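PDB 6P0X: salmonella plasmid virulence: SpvB from Salmonella typhimurium, which is probably an actin-modifying toxin that transfers ADP-ribose from NAD(+) to arginine, represented here by its N-terminal domain, whose own role is not established. Local coordinates for residues Y184-L196 against T259-F271. Sequence-based numbering, arbitrary orientation.
Sequences YSYLAENGDNVDL and TAQNSWLARQDPF. With GOL (glycerol), chain G.
Trp264 pushes its indole into the bend of 184-196, where the chain leaves its strand, and Asn190 takes the indole N-H: NE1 of Trp264 lies 2.9 Å from OD1 of Asn190, and that oxygen lies almost in the ring plane although amide and ring are turned 62° apart. CG of Asn190 stands between the backbone N and the carbonyl carbon (chi1 57°), which keeps OD1 near enough to its own chain to accept from Asp192 N as well, 3.0 Å away. The two donors approach from opposite faces of the amide; an asparagine suits the place because one carbonyl oxygen can close this Asx turn and still receive the tryptophan. At the six-membered end of the indole, the carbonyl O of Ala188 meets the ring edge 3.3 Å from CH2 of Trp264, while CB of Leu187 packs obliquely against CZ3 of Trp264. A glycerol, probably from the crystallisation liquor, lies over one ring face, its O2 accepting from Trp264 N. Glu189 sends OE2 obliquely to within 3.6 Å of CZ2 of Trp264; its carboxylate is held by Tyr210 and the backbone of His283 through OE1 and by a salt bridge from OE2 to Arg284. Overlapping the Asx turn is a type II beta turn, Gly191 to Val194, at the surface of the beta-rich N-terminal domain; Asn193 takes the left-handed backbone conformation that asparagine tolerates well. ND2 of Asn193 donates to Trp264 O in its own amide plane and, more bent at 131°, to Ser263 OG, tilted out of that plane, each at 2.7 Å. The small CB of Ala266 lies 3.3 Å from Asn193 O and touches CG2 of Val194.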
loop_
_atom_site.group_PDB
_atom_site.type_symbol
_atom_site.label_atom_id
_atom_site.label_comp_id
_atom_site.label_asym_id
_atom_site.label_seq_id
_atom_site.Cartn_x
_atom_site.Cartn_y
_atom_site.Cartn_z
ATOM N N TYR A 184 -4.493 -2.199 5.370
ATOM C CA TYR A 184 -3.711 -1.084 4.852
ATOM C C TYR A 184 -4.640 -0.059 4.214
ATOM O O TYR A 184 -5.501 -0.418 3.404
ATOM C CB TYR A 184 -2.683 -1.571 3.824
ATOM C CG TYR A 184 -1.688 -2.569 4.372
ATOM C CD1 TYR A 184 -2.007 -3.919 4.458
ATOM C CD2 TYR A 184 -0.431 -2.165 4.805
ATOM C CE1 TYR A 184 -1.104 -4.838 4.956
ATOM C CE2 TYR A 184 0.479 -3.079 5.311
ATOM C CZ TYR A 184 0.135 -4.413 5.383
ATOM O OH TYR A 184 1.032 -5.331 5.880
ATOM N N SER A 185 -4.465 1.209 4.578
ATOM C CA SER A 185 -5.216 2.314 3.996
ATOM C C SER A 185 -4.271 3.224 3.220
ATOM O O SER A 185 -3.151 3.494 3.664
ATOM C CB SER A 185 -5.945 3.128 5.071
ATOM O OG SER A 185 -6.693 2.297 5.940
ATOM N N TYR A 186 -4.729 3.701 2.067
ATOM C CA TYR A 186 -3.930 4.577 1.224
ATOM C C TYR A 186 -4.708 5.848 0.910
ATOM O O TYR A 186 -5.938 5.839 0.815
ATOM C CB TYR A 186 -3.518 3.881 -0.079
ATOM C CG TYR A 186 -2.771 2.581 0.131
ATOM C CD1 TYR A 186 -3.454 1.373 0.233
ATOM C CD2 TYR A 186 -1.387 2.560 0.235
ATOM C CE1 TYR A 186 -2.778 0.182 0.425
ATOM C CE2 TYR A 186 -0.701 1.373 0.428
ATOM C CZ TYR A 186 -1.402 0.186 0.522
ATOM O OH TYR A 186 -0.726 -0.996 0.712
ATOM N N LEU A 187 -3.970 6.940 0.752
ATOM C CA LEU A 187 -4.527 8.239 0.403
ATOM C C LEU A 187 -4.198 8.573 -1.045
ATOM O O LEU A 187 -3.057 8.391 -1.484
ATOM C CB LEU A 187 -3.981 9.330 1.325
ATOM C CG LEU A 187 -4.429 9.264 2.781
ATOM C CD1 LEU A 187 -3.625 10.245 3.623
ATOM C CD2 LEU A 187 -5.921 9.548 2.883
ATOM N N ALA A 188 -5.194 9.061 -1.777
ATOM C CA ALA A 188 -4.989 9.505 -3.147
ATOM C C ALA A 188 -4.373 10.899 -3.170
ATOM O O ALA A 188 -4.758 11.777 -2.392
ATOM C CB ALA A 188 -6.313 9.511 -3.907
ATOM N N GLU A 189 -3.422 11.100 -4.076
ATOM C CA GLU A 189 -2.821 12.416 -4.241
ATOM C C GLU A 189 -3.869 13.414 -4.726
ATOM O O GLU A 189 -4.814 13.063 -5.437
ATOM C CB GLU A 189 -1.648 12.339 -5.222
ATOM C CG GLU A 189 -0.965 13.671 -5.526
ATOM C CD GLU A 189 -0.194 14.233 -4.354
ATOM O OE1 GLU A 189 1.033 14.008 -4.290
ATOM O OE2 GLU A 189 -0.812 14.904 -3.501
ATOM N N ASN A 190 -3.714 14.668 -4.316
ATOM C CA ASN A 190 -4.627 15.729 -4.726
ATOM C C ASN A 190 -3.817 17.012 -4.890
ATOM O O ASN A 190 -2.582 16.991 -4.948
ATOM C CB ASN A 190 -5.786 15.857 -3.725
ATOM C CG ASN A 190 -5.317 16.125 -2.306
ATOM O OD1 ASN A 190 -4.364 16.867 -2.078
ATOM N ND2 ASN A 190 -5.993 15.517 -1.339
ATOM N N GLY A 191 -4.508 18.150 -4.951
ATOM C CA GLY A 191 -3.839 19.414 -5.187
ATOM C C GLY A 191 -3.760 20.329 -3.982
ATOM O O GLY A 191 -3.499 21.526 -4.130
ATOM N N ASP A 192 -3.964 19.778 -2.786
ATOM C CA ASP A 192 -3.898 20.578 -1.569
ATOM C C ASP A 192 -2.552 21.280 -1.456
ATOM O O ASP A 192 -1.496 20.653 -1.590
ATOM C CB ASP A 192 -4.131 19.702 -0.338
ATOM C CG ASP A 192 -5.510 19.081 -0.314
ATOM O OD1 ASP A 192 -6.350 19.460 -1.156
ATOM O OD2 ASP A 192 -5.754 18.215 0.553
ATOM N N ASN A 193 -2.600 22.592 -1.226
ATOM C CA ASN A 193 -1.423 23.438 -1.033
ATOM C C ASN A 193 -0.527 23.486 -2.266
ATOM O O ASN A 193 0.663 23.796 -2.157
ATOM C CB ASN A 193 -0.613 22.989 0.190
ATOM C CG ASN A 193 -1.420 23.047 1.471
ATOM O OD1 ASN A 193 -2.089 24.041 1.753
ATOM N ND2 ASN A 193 -1.371 21.970 2.250
ATOM N N VAL A 194 -1.077 23.206 -3.444
ATOM C CA VAL A 194 -0.332 23.238 -4.696
ATOM C C VAL A 194 -0.842 24.408 -5.525
ATOM O O VAL A 194 -2.054 24.551 -5.731
ATOM C CB VAL A 194 -0.463 21.914 -5.470
ATOM C CG1 VAL A 194 0.287 21.995 -6.792
ATOM C CG2 VAL A 194 0.052 20.747 -4.634
ATOM N N ASP A 195 0.079 25.249 -5.987
ATOM C CA ASP A 195 -0.269 26.327 -6.905
ATOM C C ASP A 195 -0.558 25.728 -8.277
ATOM O O ASP A 195 0.354 25.257 -8.963
ATOM C CB ASP A 195 0.864 27.345 -6.971
ATOM C CG ASP A 195 0.570 28.489 -7.921
ATOM O OD1 ASP A 195 -0.616 28.714 -8.243
ATOM O OD2 ASP A 195 1.530 29.164 -8.350
ATOM N N LEU A 196 -1.825 25.749 -8.682
ATOM C CA LEU A 196 -2.270 25.065 -9.888
ATOM C C LEU A 196 -2.029 25.868 -11.162
ATOM O O LEU A 196 -2.620 25.541 -12.197
ATOM C CB LEU A 196 -3.753 24.708 -9.769
ATOM C CG LEU A 196 -4.101 23.769 -8.612
ATOM C CD1 LEU A 196 -5.576 23.407 -8.637
ATOM C CD2 LEU A 196 -3.239 22.516 -8.667
ATOM N N THR A 259 -6.210 12.328 14.460
ATOM C CA THR A 259 -6.943 12.782 13.285
ATOM C C THR A 259 -6.355 14.099 12.800
ATOM O O THR A 259 -6.187 15.036 13.587
ATOM C CB THR A 259 -8.431 12.951 13.595
ATOM O OG1 THR A 259 -9.003 11.674 13.904
ATOM C CG2 THR A 259 -9.160 13.548 12.398
ATOM N N ALA A 260 -6.056 14.168 11.507
ATOM C CA ALA A 260 -5.416 15.348 10.948
ATOM C C ALA A 260 -6.406 16.502 10.856
ATOM O O ALA A 260 -7.535 16.332 10.385
ATOM C CB ALA A 260 -4.841 15.031 9.570
ATOM N N GLN A 261 -5.980 17.679 11.314
ATOM C CA GLN A 261 -6.783 18.890 11.206
ATOM C C GLN A 261 -6.420 19.745 10.000
ATOM O O GLN A 261 -7.219 20.604 9.609
ATOM C CB GLN A 261 -6.648 19.735 12.480
ATOM N N ASN A 262 -5.246 19.540 9.409
ATOM C CA ASN A 262 -4.778 20.327 8.277
ATOM C C ASN A 262 -4.542 19.430 7.067
ATOM O O ASN A 262 -4.605 18.199 7.146
ATOM C CB ASN A 262 -3.483 21.071 8.624
ATOM C CG ASN A 262 -3.637 21.984 9.821
ATOM O OD1 ASN A 262 -3.435 21.566 10.961
ATOM N ND2 ASN A 262 -3.993 23.238 9.570
ATOM N N SER A 263 -4.250 20.067 5.941
ATOM C CA SER A 263 -3.931 19.362 4.711
ATOM C C SER A 263 -2.432 19.086 4.647
ATOM O O SER A 263 -1.622 19.781 5.264
ATOM C CB SER A 263 -4.385 20.174 3.497
ATOM O OG SER A 263 -3.755 21.443 3.464
ATOM N N TRP A 264 -2.064 18.061 3.884
ATOM C CA TRP A 264 -0.664 17.670 3.823
ATOM C C TRP A 264 0.163 18.698 3.060
ATOM O O TRP A 264 -0.347 19.447 2.224
ATOM C CB TRP A 264 -0.506 16.283 3.192
ATOM C CG TRP A 264 -1.296 16.010 1.937
ATOM C CD1 TRP A 264 -1.939 16.915 1.136
ATOM C CD2 TRP A 264 -1.519 14.725 1.345
ATOM N NE1 TRP A 264 -2.547 16.268 0.083
ATOM C CE2 TRP A 264 -2.303 14.924 0.190
ATOM C CE3 TRP A 264 -1.132 13.425 1.683
ATOM C CZ2 TRP A 264 -2.706 13.869 -0.627
ATOM C CZ3 TRP A 264 -1.532 12.379 0.868
ATOM C CH2 TRP A 264 -2.310 12.606 -0.272
ATOM N N LEU A 265 1.455 18.729 3.369
ATOM C CA LEU A 265 2.347 19.722 2.791
ATOM C C LEU A 265 2.671 19.386 1.341
ATOM O O LEU A 265 2.625 18.229 0.920
ATOM C CB LEU A 265 3.642 19.807 3.600
ATOM C CG LEU A 265 3.535 20.317 5.038
ATOM C CD1 LEU A 265 4.861 20.148 5.759
ATOM C CD2 LEU A 265 3.102 21.773 5.047
ATOM N N ALA A 266 3.017 20.418 0.580
ATOM C CA ALA A 266 3.459 20.264 -0.798
ATOM C C ALA A 266 4.976 20.385 -0.827
ATOM O O ALA A 266 5.534 21.355 -0.305
ATOM C CB ALA A 266 2.822 21.317 -1.705
ATOM N N ARG A 267 5.636 19.401 -1.431
ATOM C CA ARG A 267 7.088 19.364 -1.437
ATOM C C ARG A 267 7.656 20.362 -2.439
ATOM O O ARG A 267 6.972 20.830 -3.353
ATOM C CB ARG A 267 7.593 17.958 -1.765
ATOM C CG ARG A 267 7.149 17.445 -3.120
ATOM C CD ARG A 267 7.372 15.945 -3.245
ATOM N NE ARG A 267 8.789 15.596 -3.291
ATOM C CZ ARG A 267 9.258 14.364 -3.127
ATOM N NH1 ARG A 267 8.418 13.361 -2.892
ATOM N NH2 ARG A 267 10.563 14.135 -3.193
ATOM N N GLN A 268 8.935 20.678 -2.257
ATOM C CA GLN A 268 9.613 21.621 -3.134
ATOM C C GLN A 268 10.068 20.988 -4.439
ATOM O O GLN A 268 10.344 21.717 -5.398
ATOM C CB GLN A 268 10.822 22.228 -2.422
ATOM C CG GLN A 268 10.467 23.192 -1.316
ATOM C CD GLN A 268 11.693 23.773 -0.646
ATOM O OE1 GLN A 268 12.658 24.147 -1.312
ATOM N NE2 GLN A 268 11.663 23.852 0.677
ATOM N N ASP A 269 10.150 19.659 -4.502
ATOM C CA ASP A 269 10.681 18.950 -5.666
ATOM C C ASP A 269 9.657 17.974 -6.242
ATOM O O ASP A 269 9.909 16.766 -6.316
ATOM C CB ASP A 269 11.974 18.223 -5.297
ATOM C CG ASP A 269 11.771 17.165 -4.216
ATOM O OD1 ASP A 269 10.891 17.344 -3.343
ATOM O OD2 ASP A 269 12.486 16.142 -4.256
ATOM N N PRO A 270 8.503 18.462 -6.694
ATOM C CA PRO A 270 7.510 17.547 -7.265
ATOM C C PRO A 270 7.985 17.004 -8.603
ATOM O O PRO A 270 8.739 17.651 -9.332
ATOM C CB PRO A 270 6.266 18.427 -7.424
ATOM C CG PRO A 270 6.806 19.802 -7.608
ATOM C CD PRO A 270 8.149 19.873 -6.931
ATOM N N PHE A 271 7.538 15.792 -8.921
ATOM C CA PHE A 271 7.936 15.155 -10.168
ATOM C C PHE A 271 6.840 14.205 -10.620
ATOM O O PHE A 271 5.956 13.826 -9.847
ATOM C CB PHE A 271 9.271 14.410 -10.027
ATOM C CG PHE A 271 9.224 13.254 -9.070
ATOM C CD1 PHE A 271 9.406 13.455 -7.710
ATOM C CD2 PHE A 271 9.007 11.962 -9.529
ATOM C CE1 PHE A 271 9.365 12.393 -6.827
ATOM C CE2 PHE A 271 8.966 10.893 -8.650
ATOM C CZ PHE A 271 9.145 11.110 -7.296
HETATM C C1 GOL G . -5.029 14.693 5.024
HETATM O O1 GOL G . -4.813 13.372 5.408
HETATM C C2 GOL G . -4.605 14.799 3.540
HETATM O O2 GOL G . -4.608 16.117 3.086
HETATM C C3 GOL G . -5.624 13.905 2.789
HETATM O O3 GOL G . -5.550 14.240 1.439
#